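Local coordinates for putative transcription protein (PDB 4GCV) that probably binds DNA as a dimeric HxlR-type helix-turn-helix transcription regulator and may sense oxidative stress, at residues 20-23 and 24-27; 95-98 and 99-103; 134-137 and 138-141; 104-107 and 108-111. The protein carries 2 engineered substitutions. All blocks are in the same frame, centred on the assembly; numbering follows the deposited sequence.

Contact 1 (20-23 and 24-27); sequences VGEW and WSIL
Trp23 lays its indole against Leu27 and Trp24 at the first turn of helix 23-33, just after a Schellman motif, completed at Gly21, has ended helix 12-19. The tight side is apolar. CG of Trp23 stands anti to the backbone N (chi1 174°), which sets CG beside the carbonyl carbon and the indole over Leu27; Leu27 CD1 then sits over one face of that ring, toward its rim, 3.7 Å from Trp23 CE2. The neighbouring Trp24 takes the other kind of approach: the edge of Trp23 is turned to the face of Trp24 in a T-shaped pair, with planes at 66° and the five-membered rings 5.0 Å apart between centroids. Two i to i+4 bonds set the pitch of this turn, Ile26 N to Glu22 O at 2.8 Å and Leu27 N to Trp23 O at 3.1 Å. Ile26 reaches Glu22 CB with its CD1, 3.7 Å away. Beyond the segments, Ala14 and Leu17 of helix 12-19 and Met152 of the second subunit pack on Trp23, so the Trp23 indole lies both in the core between helices and at the dimer interface. The other side is looser and polar. There the bent Glu22 side chain has its carboxylate bonded to glycerol molecules, probably from the crystallisation liquor, and Ser25 CB lies 3.9 Å from Glu22 OE1. A water spans the junction of the two helices, giving a hydrogen to Gly21 O at 3.2 Å and accepting one from Ser25 N at 2.9 Å.

Contact 2 (95-98 and 99-103); sequences AFVA and WGNRH
Val97 O takes the N-H of Asn101 at 2.8 Å, the shortest backbone bond in this last stretch of helix 84-101. Two more i to i+4 bonds precede it: Gly100 N reaches Phe96 O at 2.9 Å, and Trp99 N reaches Ala95 O at 2.9 Å in an almost straight bond (172° at the hydrogen). With chi1 at 175°, Trp99 CG lies opposite its backbone N, which draws the indole alongside the preceding turn, where Phe96 O lies in the ring plane at its edge, 3.7 Å from CE3. Its NE1 points elsewhere, to Lys85 O of the second subunit, whose Phe89 also meets the ring edge-to-face. On another side of the helix Val97 and Asn101 run side by side in the same direction, Val97 CG2 being 4.1 Å from Asn101 ND2. That amide nitrogen is held by Val111 O, at the start of strand 111-115. Arg102, past the helical residues, trails its CB and CD along Ala98 O at 3.8 Å. With the carbonyls of Ala95, Phe96 and Val97 bonded within the helix, the Trp99 and Asn101 polar ends bind elsewhere: the indole N-H across the dimer interface, the amide to the returning strand.

Contact 3 (134-137 and 138-141); sequences TVPL and EQCT
Gln139 folds its extended side chain back over Pro136, the two crossing obliquely, and meets Val135 at about a right angle. The amide oxygen comes nearest the proline ring, with Gln139 OE1 3.2 Å from Pro136 CG, while Gln139 NE2 faces the Val135 methyl CG1 at 4.0 Å. Glu138 approaches the same ring less closely: its CG is held between the backbone N and the carbonyl carbon (chi1 83°), and from there the straight chain carries OE2 to 4.0 Å from Pro136 CG. Cys140 points back toward the first strand, placing SG 3.9 Å from Val135 CG2. These side chains flank a short 3-10 turn that joins strand 134-136 to strand 140-144. In it Cys140 N bonds Leu137 O at 2.8 Å. Strand 134-136 pairs with strand 122-129 through Val135 and Ala127, whereas Cys140 and Thr141 pair antiparallel with a strand of the second subunit. The carbon faces of Pro136 and Val135 give the Glu138 and Gln139 chains only van der Waals support, with no side-chain hydrogen bond between the segments, so the turn is held by backbone bonding and by the packing of Val135, Cys140 and Leu137, the last lying on Val91 of the second subunit.

Contact 4 (104-107 and 108-111); sequences YAQQ and GQSV. Engineered in segment 104-107: Gln106 (natural residue Glu), Gln107 (natural residue Glu).
Gln107 and Gly108 take the two corners of a type II beta turn, Gly108 with a positive phi (85°), and these backbone torsions bring Gln109 back beside Gln106. The turn is closed by Gln109 N giving its hydrogen to Gln106 O at 2.9 Å. Gly108 thus occupies the corner of a type II turn at which glycine is common. Gln109 has CG anti to its carbonyl carbon (chi1 -78°) and continues extended, running back along the inside of the loop; its CB lies 3.3 Å from Gln106 O and its CG 3.4 Å from Ala105 O. The aliphatic part of this buried residue thus lies against backbone carbonyls of residues 105-106. Gln106, an engineered residue replacing glutamate, lies side by side with Gln109 and points the same way. Gln107, likewise engineered from glutamate, has a side chain bent at chi2 that packs on Pro146 of the second subunit; Gln107 CB still touches the turn, 3.3 Å from Gly108 N. The loop leads from the end of helix 84-101 to strand 111-115: Tyr104 rests on Pro12 and Val111 on Ile13, both of helix 12-19, while Gln109 and Ser110 make backbone hydrogen bonds to the second subunit.

How the contacts relate
From the N terminus the four contacts follow in series, in the order 1, 2, 4, 3, and none nests or crosses. Contact 1 closes the bend between helices 12-19 and 23-33; contact 2 ends helix 84-101, contact 4 turns the next loop, and contact 3 links strands 134-136 and 140-144. Contacts 1 and 2 meet through Phe96, whose CZ is 3.3 Å from Glu22 CG. Contact 4 joins both: Val111 packs on Trp23 of contact 1, and Gln109 on Asn101 of contact 2. Contact 3 touches none of the others, its nearest atoms lying about 7 Å from those of contact 2, though all four touch the second subunit.

Contact 1 (20-23 and 24-27)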
ATOM      1  N   VAL B  20      10.431   1.061  -3.337  1.00 43.68           N
ATOM      2  CA  VAL B  20       9.097   0.790  -3.793  1.00 42.58           C
ATOM      3  C   VAL B  20       8.363   2.135  -3.915  1.00 41.74           C
ATOM      4  O   VAL B  20       7.204   2.191  -4.313  1.00 42.45           O
ATOM      5  CB  VAL B  20       8.456  -0.261  -2.831  1.00 43.03           C
ATOM      6  CG1 VAL B  20       7.697   0.390  -1.672  1.00 38.28           C
ATOM      7  CG2 VAL B  20       7.632  -1.305  -3.586  1.00 44.32           C
ATOM      8  N   GLY B  21       9.051   3.233  -3.599  1.00 41.18           N
ATOM      9  CA  GLY B  21       8.498   4.598  -3.818  1.00 39.41           C
ATOM     10  C   GLY B  21       7.505   5.140  -2.791  1.00 38.53           C
ATOM     11  O   GLY B  21       6.824   6.131  -3.083  1.00 38.78           O
ATOM     12  N   GLU B  22       7.453   4.561  -1.578  1.00 36.04           N
ATOM     13  CA  GLU B  22       6.515   5.006  -0.521  1.00 35.35           C
ATOM     14  C   GLU B  22       7.065   5.580   0.786  1.00 33.68           C
ATOM     15  O   GLU B  22       6.289   5.948   1.655  1.00 34.07           O
ATOM     16  CB  GLU B  22       5.634   3.831  -0.064  1.00 35.30           C
ATOM     17  CG  GLU B  22       4.795   3.258  -1.152  1.00 40.74           C
ATOM     18  CD  GLU B  22       3.710   4.214  -1.627  1.00 41.08           C
ATOM     19  OE1 GLU B  22       3.184   5.069  -0.853  1.00 40.95           O
ATOM     20  OE2 GLU B  22       3.402   4.065  -2.801  1.00 48.03           O
ATOM     21  N   TRP B  23       8.370   5.611   0.967  1.00 32.99           N
ATOM     22  CA  TRP B  23       8.947   5.996   2.250  1.00 32.09           C
ATOM     23  C   TRP B  23       8.549   7.398   2.727  1.00 30.83           C
ATOM     24  O   TRP B  23       7.958   7.524   3.774  1.00 29.02           O
ATOM     25  CB  TRP B  23      10.478   5.794   2.207  1.00 32.48           C
ATOM     26  CG  TRP B  23      11.210   6.300   3.439  1.00 33.31           C
ATOM     27  CD1 TRP B  23      12.073   7.357   3.497  1.00 33.82           C
ATOM     28  CD2 TRP B  23      11.175   5.739   4.767  1.00 32.91           C
ATOM     29  NE1 TRP B  23      12.581   7.488   4.774  1.00 35.45           N
ATOM     30  CE2 TRP B  23      12.025   6.528   5.576  1.00 33.33           C
ATOM     31  CE3 TRP B  23      10.476   4.676   5.358  1.00 32.07           C
ATOM     32  CZ2 TRP B  23      12.208   6.277   6.947  1.00 33.41           C
ATOM     33  CZ3 TRP B  23      10.671   4.418   6.712  1.00 33.11           C
ATOM     34  CH2 TRP B  23      11.520   5.221   7.491  1.00 32.74           C
ATOM     35  N   TRP B  24       8.895   8.428   1.954  1.00 32.33           N
ATOM     36  CA  TRP B  24       8.471   9.788   2.230  1.00 34.42           C
ATOM     37  C   TRP B  24       6.959   9.976   2.285  1.00 33.06           C
ATOM     38  O   TRP B  24       6.474  10.611   3.195  1.00 34.16           O
ATOM     39  CB  TRP B  24       9.097  10.742   1.218  1.00 36.76           C
ATOM     40  CG  TRP B  24      10.538  10.817   1.423  1.00 40.56           C
ATOM     41  CD1 TRP B  24      11.516  10.335   0.585  1.00 45.53           C
ATOM     42  CD2 TRP B  24      11.205  11.322   2.569  1.00 45.05           C
ATOM     43  NE1 TRP B  24      12.746  10.536   1.134  1.00 47.88           N
ATOM     44  CE2 TRP B  24      12.594  11.149   2.350  1.00 49.85           C
ATOM     45  CE3 TRP B  24      10.776  11.913   3.762  1.00 47.28           C
ATOM     46  CZ2 TRP B  24      13.557  11.568   3.275  1.00 51.77           C
ATOM     47  CZ3 TRP B  24      11.728  12.307   4.690  1.00 50.35           C
ATOM     48  CH2 TRP B  24      13.104  12.147   4.432  1.00 51.55           C
ATOM     49  N   SER B  25       6.199   9.376   1.375  1.00 32.89           N
ATOM     50  CA  SER B  25       4.725   9.431   1.494  1.00 33.87           C
ATOM     51  C   SER B  25       4.281   8.890   2.842  1.00 33.64           C
ATOM     52  O   SER B  25       3.394   9.440   3.477  1.00 34.89           O
ATOM     53  CB  SER B  25       4.043   8.605   0.414  1.00 33.09           C
ATOM     54  OG  SER B  25       4.381   9.081  -0.855  1.00 35.68           O
ATOM     55  N   ILE B  26       4.910   7.814   3.301  1.00 33.24           N
ATOM     56  CA  ILE B  26       4.482   7.249   4.582  1.00 32.25           C
ATOM     57  C   ILE B  26       4.781   8.176   5.713  1.00 31.64           C
ATOM     58  O   ILE B  26       3.975   8.342   6.601  1.00 32.37           O
ATOM     59  CB  ILE B  26       5.098   5.879   4.800  1.00 33.09           C
ATOM     60  CG1 ILE B  26       4.422   4.878   3.859  1.00 32.58           C
ATOM     61  CG2 ILE B  26       5.013   5.437   6.266  1.00 33.37           C
ATOM     62  CD1 ILE B  26       5.325   3.630   3.640  1.00 37.45           C
ATOM     63  N   LEU B  27       5.931   8.837   5.665  1.00 31.59           N
ATOM     64  CA  LEU B  27       6.346   9.679   6.762  1.00 30.30           C
ATOM     65  C   LEU B  27       5.491  10.924   6.780  1.00 29.78           C
ATOM     66  O   LEU B  27       4.998  11.325   7.819  1.00 28.74           O
ATOM     67  CB  LEU B  27       7.850   9.995   6.644  1.00 30.99           C
ATOM     68  CG  LEU B  27       8.831   8.870   6.989  1.00 32.51           C
ATOM     69  CD1 LEU B  27      10.252   9.441   6.942  1.00 30.08           C
ATOM     70  CD2 LEU B  27       8.576   8.284   8.407  1.00 30.83           C
TER
HETATM   71  O   HOH W   1       7.562   8.464  -1.000  1.00 28.11           O

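Contact 2 (95-98 and 99-103)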
ATOM      1  N   ALA B  95       0.140  -1.300   6.180  1.00 32.78           N
ATOM      2  CA  ALA B  95       0.471  -2.469   5.429  1.00 32.50           C
ATOM      3  C   ALA B  95       1.880  -2.355   4.857  1.00 31.76           C
ATOM      4  O   ALA B  95       2.574  -3.340   4.885  1.00 31.73           O
ATOM      5  CB  ALA B  95      -0.552  -2.731   4.329  1.00 31.54           C
ATOM      6  N   PHE B  96       2.291  -1.192   4.317  1.00 30.18           N
ATOM      7  CA  PHE B  96       3.631  -1.100   3.744  1.00 29.43           C
ATOM      8  C   PHE B  96       4.639  -1.395   4.831  1.00 30.41           C
ATOM      9  O   PHE B  96       5.666  -2.007   4.553  1.00 29.95           O
ATOM     10  CB  PHE B  96       3.945   0.284   3.156  1.00 29.69           C
ATOM     11  CG  PHE B  96       3.569   0.426   1.683  1.00 29.93           C
ATOM     12  CD1 PHE B  96       4.397  -0.066   0.693  1.00 28.67           C
ATOM     13  CD2 PHE B  96       2.355   1.023   1.305  1.00 30.58           C
ATOM     14  CE1 PHE B  96       4.040   0.052  -0.666  1.00 33.70           C
ATOM     15  CE2 PHE B  96       2.007   1.118  -0.050  1.00 32.86           C
ATOM     16  CZ  PHE B  96       2.848   0.652  -1.017  1.00 32.06           C
ATOM     17  N   VAL B  97       4.372  -0.951   6.069  1.00 29.56           N
ATOM     18  CA  VAL B  97       5.328  -1.278   7.081  1.00 29.23           C
ATOM     19  C   VAL B  97       5.408  -2.744   7.501  1.00 30.64           C
ATOM     20  O   VAL B  97       6.496  -3.227   7.680  1.00 30.20           O
ATOM     21  CB  VAL B  97       5.510  -0.226   8.232  1.00 30.95           C
ATOM     22  CG1 VAL B  97       4.844   1.136   7.992  1.00 23.76           C
ATOM     23  CG2 VAL B  97       5.434  -0.789   9.597  1.00 27.54           C
ATOM     24  N   ALA B  98       4.262  -3.435   7.559  1.00 30.10           N
ATOM     25  CA  ALA B  98       4.185  -4.830   7.874  1.00 31.46           C
ATOM     26  C   ALA B  98       4.929  -5.580   6.758  1.00 32.39           C
ATOM     27  O   ALA B  98       5.711  -6.496   7.037  1.00 34.14           O
ATOM     28  CB  ALA B  98       2.706  -5.320   8.004  1.00 29.72           C
ATOM     29  N   TRP B  99       4.710  -5.159   5.518  1.00 30.96           N
ATOM     30  CA  TRP B  99       5.470  -5.653   4.379  1.00 31.82           C
ATOM     31  C   TRP B  99       6.997  -5.486   4.516  1.00 32.47           C
ATOM     32  O   TRP B  99       7.718  -6.454   4.320  1.00 34.36           O
ATOM     33  CB  TRP B  99       5.027  -4.972   3.101  1.00 30.35           C
ATOM     34  CG  TRP B  99       5.850  -5.364   1.945  1.00 28.60           C
ATOM     35  CD1 TRP B  99       5.784  -6.541   1.245  1.00 30.91           C
ATOM     36  CD2 TRP B  99       6.888  -4.590   1.347  1.00 30.61           C
ATOM     37  NE1 TRP B  99       6.734  -6.535   0.230  1.00 35.50           N
ATOM     38  CE2 TRP B  99       7.415  -5.341   0.277  1.00 32.61           C
ATOM     39  CE3 TRP B  99       7.408  -3.303   1.592  1.00 34.08           C
ATOM     40  CZ2 TRP B  99       8.441  -4.858  -0.544  1.00 33.97           C
ATOM     41  CZ3 TRP B  99       8.437  -2.840   0.775  1.00 34.38           C
ATOM     42  CH2 TRP B  99       8.937  -3.620  -0.274  1.00 31.85           C
ATOM     43  N   GLY B 100       7.452  -4.271   4.809  1.00 31.19           N
ATOM     44  CA  GLY B 100       8.855  -3.939   4.969  1.00 32.23           C
ATOM     45  C   GLY B 100       9.484  -4.719   6.120  1.00 33.48           C
ATOM     46  O   GLY B 100      10.620  -5.132   6.038  1.00 33.20           O
ATOM     47  N   ASN B 101       8.726  -4.925   7.191  1.00 33.43           N
ATOM     48  CA  ASN B 101       9.228  -5.657   8.360  1.00 35.27           C
ATOM     49  C   ASN B 101       9.155  -7.175   8.246  1.00 37.59           C
ATOM     50  O   ASN B 101       9.680  -7.886   9.065  1.00 39.23           O
ATOM     51  CB  ASN B 101       8.551  -5.183   9.624  1.00 33.28           C
ATOM     52  CG  ASN B 101       9.243  -3.984  10.225  1.00 35.88           C
ATOM     53  OD1 ASN B 101      10.453  -3.785  10.026  1.00 34.08           O
ATOM     54  ND2 ASN B 101       8.480  -3.165  10.976  1.00 32.65           N
ATOM     55  N   ARG B 102       8.528  -7.664   7.196  1.00 40.08           N
ATOM     56  CA  ARG B 102       8.442  -9.087   6.915  1.00 44.05           C
ATOM     57  C   ARG B 102       9.841  -9.696   6.916  1.00 45.98           C
ATOM     58  O   ARG B 102      10.763  -9.161   6.260  1.00 46.74           O
ATOM     59  CB  ARG B 102       7.852  -9.220   5.526  1.00 44.23           C
ATOM     60  CG  ARG B 102       6.557 -10.003   5.396  1.00 49.93           C
ATOM     61  CD  ARG B 102       5.807 -10.277   6.682  1.00 54.25           C
ATOM     62  NE  ARG B 102       6.060 -11.644   7.107  1.00 61.14           N
ATOM     63  CZ  ARG B 102       5.627 -12.711   6.453  1.00 65.16           C
ATOM     64  NH1 ARG B 102       4.930 -12.548   5.338  1.00 65.55           N
ATOM     65  NH2 ARG B 102       5.900 -13.936   6.908  1.00 69.17           N
ATOM     66  N   HIS B 103      10.030 -10.777   7.668  1.00 47.41           N
ATOM     67  CA  HIS B 103      11.347 -11.438   7.719  1.00 49.12           C
ATOM     68  C   HIS B 103      12.409 -10.658   8.476  1.00 48.95           C
ATOM     69  O   HIS B 103      13.605 -10.954   8.333  1.00 50.59           O
ATOM     70  CB  HIS B 103      11.911 -11.733   6.317  1.00 50.17           C
ATOM     71  CG  HIS B 103      10.949 -12.434   5.403  1.00 53.73           C
ATOM     72  ND1 HIS B 103      10.248 -13.561   5.777  1.00 55.32           N
ATOM     73  CD2 HIS B 103      10.567 -12.160   4.131  1.00 54.42           C
ATOM     74  CE1 HIS B 103       9.483 -13.956   4.773  1.00 54.72           C
ATOM     75  NE2 HIS B 103       9.664 -13.129   3.762  1.00 54.37           N
TER

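Contact 3 (134-137 and 138-141)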
ATOM      1  N   THR B 134     -12.026 -14.490  11.987  1.00 64.21           N
ATOM      2  CA  THR B 134     -10.829 -13.901  11.455  1.00 61.84           C
ATOM      3  C   THR B 134     -10.002 -14.970  10.752  1.00 61.43           C
ATOM      4  O   THR B 134      -9.728 -16.015  11.336  1.00 64.58           O
ATOM      5  CB  THR B 134     -10.015 -13.240  12.574  1.00 61.15           C
ATOM      6  OG1 THR B 134     -10.421 -11.875  12.689  1.00 60.16           O
ATOM      7  CG2 THR B 134      -8.525 -13.264  12.256  1.00 60.83           C
ATOM      8  N   VAL B 135      -9.627 -14.717   9.503  1.00 58.57           N
ATOM      9  CA  VAL B 135      -8.731 -15.609   8.771  1.00 58.10           C
ATOM     10  C   VAL B 135      -7.430 -14.933   8.310  1.00 55.98           C
ATOM     11  O   VAL B 135      -7.364 -13.715   8.162  1.00 53.33           O
ATOM     12  CB  VAL B 135      -9.419 -16.237   7.550  1.00 59.31           C
ATOM     13  CG1 VAL B 135     -10.613 -17.085   7.981  1.00 60.23           C
ATOM     14  CG2 VAL B 135      -9.822 -15.152   6.538  1.00 56.43           C
ATOM     15  N   PRO B 136      -6.377 -15.730   8.098  1.00 57.07           N
ATOM     16  CA  PRO B 136      -5.140 -15.171   7.564  1.00 55.53           C
ATOM     17  C   PRO B 136      -5.318 -14.692   6.143  1.00 54.52           C
ATOM     18  O   PRO B 136      -6.158 -15.216   5.406  1.00 55.69           O
ATOM     19  CB  PRO B 136      -4.174 -16.362   7.584  1.00 56.88           C
ATOM     20  CG  PRO B 136      -5.042 -17.564   7.618  1.00 59.75           C
ATOM     21  CD  PRO B 136      -6.245 -17.164   8.424  1.00 59.56           C
ATOM     22  N   LEU B 137      -4.515 -13.713   5.762  1.00 52.95           N
ATOM     23  CA  LEU B 137      -4.566 -13.172   4.413  1.00 52.82           C
ATOM     24  C   LEU B 137      -4.268 -14.171   3.283  1.00 54.77           C
ATOM     25  O   LEU B 137      -4.898 -14.095   2.218  1.00 54.86           O
ATOM     26  CB  LEU B 137      -3.692 -11.933   4.301  1.00 50.46           C
ATOM     27  CG  LEU B 137      -4.502 -10.662   4.480  1.00 47.78           C
ATOM     28  CD1 LEU B 137      -5.014 -10.567   5.871  1.00 48.27           C
ATOM     29  CD2 LEU B 137      -3.594  -9.508   4.199  1.00 46.76           C
ATOM     30  N   GLU B 138      -3.343 -15.106   3.530  1.00 56.37           N
ATOM     31  CA  GLU B 138      -3.040 -16.200   2.587  1.00 58.62           C
ATOM     32  C   GLU B 138      -4.329 -16.891   2.168  1.00 59.53           C
ATOM     33  O   GLU B 138      -4.404 -17.467   1.064  1.00 60.79           O
ATOM     34  CB  GLU B 138      -2.068 -17.256   3.202  1.00 61.09           C
ATOM     35  CG  GLU B 138      -2.768 -18.336   4.102  1.00 66.92           C
ATOM     36  CD  GLU B 138      -1.833 -19.368   4.764  1.00 74.66           C
ATOM     37  OE1 GLU B 138      -1.044 -20.060   4.050  1.00 76.52           O
ATOM     38  OE2 GLU B 138      -1.937 -19.514   6.015  1.00 77.25           O
ATOM     39  N   GLN B 139      -5.326 -16.844   3.059  1.00 58.69           N
ATOM     40  CA  GLN B 139      -6.595 -17.512   2.830  1.00 59.30           C
ATOM     41  C   GLN B 139      -7.648 -16.676   2.093  1.00 57.58           C
ATOM     42  O   GLN B 139      -8.766 -17.148   1.868  1.00 59.14           O
ATOM     43  CB  GLN B 139      -7.161 -18.003   4.155  1.00 61.77           C
ATOM     44  CG  GLN B 139      -6.752 -19.411   4.511  1.00 64.26           C
ATOM     45  CD  GLN B 139      -7.376 -19.857   5.783  1.00 68.66           C
ATOM     46  OE1 GLN B 139      -6.669 -20.179   6.737  1.00 70.21           O
ATOM     47  NE2 GLN B 139      -8.716 -19.883   5.824  1.00 69.90           N
ATOM     48  N   CYS B 140      -7.286 -15.450   1.724  1.00 53.72           N
ATOM     49  CA  CYS B 140      -8.179 -14.522   1.028  1.00 52.17           C
ATOM     50  C   CYS B 140      -7.781 -14.345  -0.414  1.00 50.94           C
ATOM     51  O   CYS B 140      -6.647 -14.632  -0.791  1.00 50.61           O
ATOM     52  CB  CYS B 140      -8.127 -13.144   1.697  1.00 49.68           C
ATOM     53  SG  CYS B 140      -8.756 -13.179   3.341  1.00 52.46           S
ATOM     54  N   THR B 141      -8.689 -13.798  -1.205  1.00 50.01           N
ATOM     55  CA  THR B 141      -8.391 -13.522  -2.601  1.00 49.38           C
ATOM     56  C   THR B 141      -9.068 -12.244  -3.126  1.00 48.18           C
ATOM     57  O   THR B 141     -10.100 -11.817  -2.607  1.00 49.00           O
ATOM     58  CB  THR B 141      -8.720 -14.782  -3.525  1.00 51.60           C
ATOM     59  OG1 THR B 141      -8.314 -14.537  -4.869  1.00 52.39           O
ATOM     60  CG2 THR B 141     -10.189 -15.107  -3.540  1.00 52.23           C
TER

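Contact 4 (104-107 and 108-111)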
ATOM      1  N   TYR B 104      12.019  -9.649   9.247  1.00 46.00           N
ATOM      2  CA  TYR B 104      13.003  -8.979  10.112  1.00 46.38           C
ATOM      3  C   TYR B 104      12.578  -9.219  11.534  1.00 46.47           C
ATOM      4  O   TYR B 104      11.383  -9.171  11.842  1.00 46.80           O
ATOM      5  CB  TYR B 104      13.146  -7.480   9.776  1.00 44.71           C
ATOM      6  CG  TYR B 104      14.009  -7.292   8.563  1.00 46.48           C
ATOM      7  CD1 TYR B 104      15.385  -7.225   8.686  1.00 51.01           C
ATOM      8  CD2 TYR B 104      13.458  -7.274   7.281  1.00 47.73           C
ATOM      9  CE1 TYR B 104      16.202  -7.107   7.574  1.00 53.83           C
ATOM     10  CE2 TYR B 104      14.262  -7.145   6.157  1.00 50.42           C
ATOM     11  CZ  TYR B 104      15.636  -7.063   6.311  1.00 52.28           C
ATOM     12  OH  TYR B 104      16.469  -6.945   5.221  1.00 53.97           O
ATOM     13  N   ALA B 105      13.531  -9.555  12.375  1.00 46.90           N
ATOM     14  CA  ALA B 105      13.260  -9.809  13.778  1.00 47.92           C
ATOM     15  C   ALA B 105      12.995  -8.469  14.486  1.00 46.36           C
ATOM     16  O   ALA B 105      13.571  -7.455  14.113  1.00 44.09           O
ATOM     17  CB  ALA B 105      14.429 -10.515  14.386  1.00 50.04           C
ATOM     18  N   GLN B 106      12.096  -8.485  15.474  1.00 47.59           N
ATOM     19  CA  GLN B 106      11.597  -7.279  16.128  1.00 47.73           C
ATOM     20  C   GLN B 106      12.668  -6.405  16.757  1.00 48.70           C
ATOM     21  O   GLN B 106      12.719  -5.214  16.428  1.00 46.35           O
ATOM     22  CB  GLN B 106      10.537  -7.601  17.167  1.00 49.41           C
ATOM     23  CG  GLN B 106       9.179  -7.835  16.566  1.00 53.99           C
ATOM     24  CD  GLN B 106       8.747  -9.294  16.633  1.00 64.37           C
ATOM     25  OE1 GLN B 106       9.581 -10.249  16.550  1.00 67.02           O
ATOM     26  NE2 GLN B 106       7.420  -9.491  16.797  1.00 65.19           N
ATOM     27  N   GLN B 107      13.495  -6.964  17.659  1.00 51.49           N
ATOM     28  CA  GLN B 107      14.668  -6.250  18.181  1.00 54.02           C
ATOM     29  C   GLN B 107      15.360  -5.878  16.908  1.00 52.91           C
ATOM     30  O   GLN B 107      15.137  -6.520  15.909  1.00 54.51           O
ATOM     31  CB  GLN B 107      15.566  -7.185  19.021  1.00 58.38           C
ATOM     32  CG  GLN B 107      15.350  -7.088  20.552  1.00 64.16           C
ATOM     33  CD  GLN B 107      15.244  -5.605  21.075  1.00 70.24           C
ATOM     34  OE1 GLN B 107      16.261  -4.890  21.240  1.00 71.41           O
ATOM     35  NE2 GLN B 107      13.999  -5.158  21.333  1.00 70.63           N
ATOM     36  N   GLY B 108      16.142  -4.833  16.812  1.00 51.83           N
ATOM     37  CA  GLY B 108      16.583  -4.595  15.411  1.00 49.79           C
ATOM     38  C   GLY B 108      15.696  -3.785  14.453  1.00 46.87           C
ATOM     39  O   GLY B 108      16.207  -3.172  13.522  1.00 46.60           O
ATOM     40  N   GLN B 109      14.384  -3.748  14.635  1.00 43.78           N
ATOM     41  CA  GLN B 109      13.595  -3.002  13.678  1.00 40.74           C
ATOM     42  C   GLN B 109      13.659  -1.519  14.010  1.00 39.79           C
ATOM     43  O   GLN B 109      13.598  -1.147  15.181  1.00 40.36           O
ATOM     44  CB  GLN B 109      12.152  -3.471  13.674  1.00 39.46           C
ATOM     45  CG  GLN B 109      11.950  -4.720  12.955  1.00 39.20           C
ATOM     46  CD  GLN B 109      10.600  -5.332  13.220  1.00 41.02           C
ATOM     47  OE1 GLN B 109      10.223  -6.308  12.564  1.00 43.13           O
ATOM     48  NE2 GLN B 109       9.879  -4.798  14.201  1.00 37.37           N
ATOM     49  N   SER B 110      13.794  -0.686  12.987  1.00 37.91           N
ATOM     50  CA  SER B 110      13.822   0.763  13.188  1.00 37.77           C
ATOM     51  C   SER B 110      12.420   1.340  13.193  1.00 36.53           C
ATOM     52  O   SER B 110      12.172   2.386  13.789  1.00 35.83           O
ATOM     53  CB  SER B 110      14.717   1.445  12.128  1.00 38.13           C
ATOM     54  OG  SER B 110      16.122   1.303  12.478  1.00 40.05           O
ATOM     55  N   VAL B 111      11.493   0.652  12.513  1.00 36.73           N
ATOM     56  CA  VAL B 111      10.097   1.117  12.421  1.00 35.41           C
ATOM     57  C   VAL B 111       9.159  -0.048  12.748  1.00 37.10           C
ATOM     58  O   VAL B 111       9.354  -1.156  12.273  1.00 37.51           O
ATOM     59  CB  VAL B 111       9.785   1.672  11.003  1.00 34.30           C
ATOM     60  CG1 VAL B 111       8.398   2.186  10.912  1.00 29.60           C
ATOM     61  CG2 VAL B 111      10.766   2.797  10.621  1.00 34.82           C
TER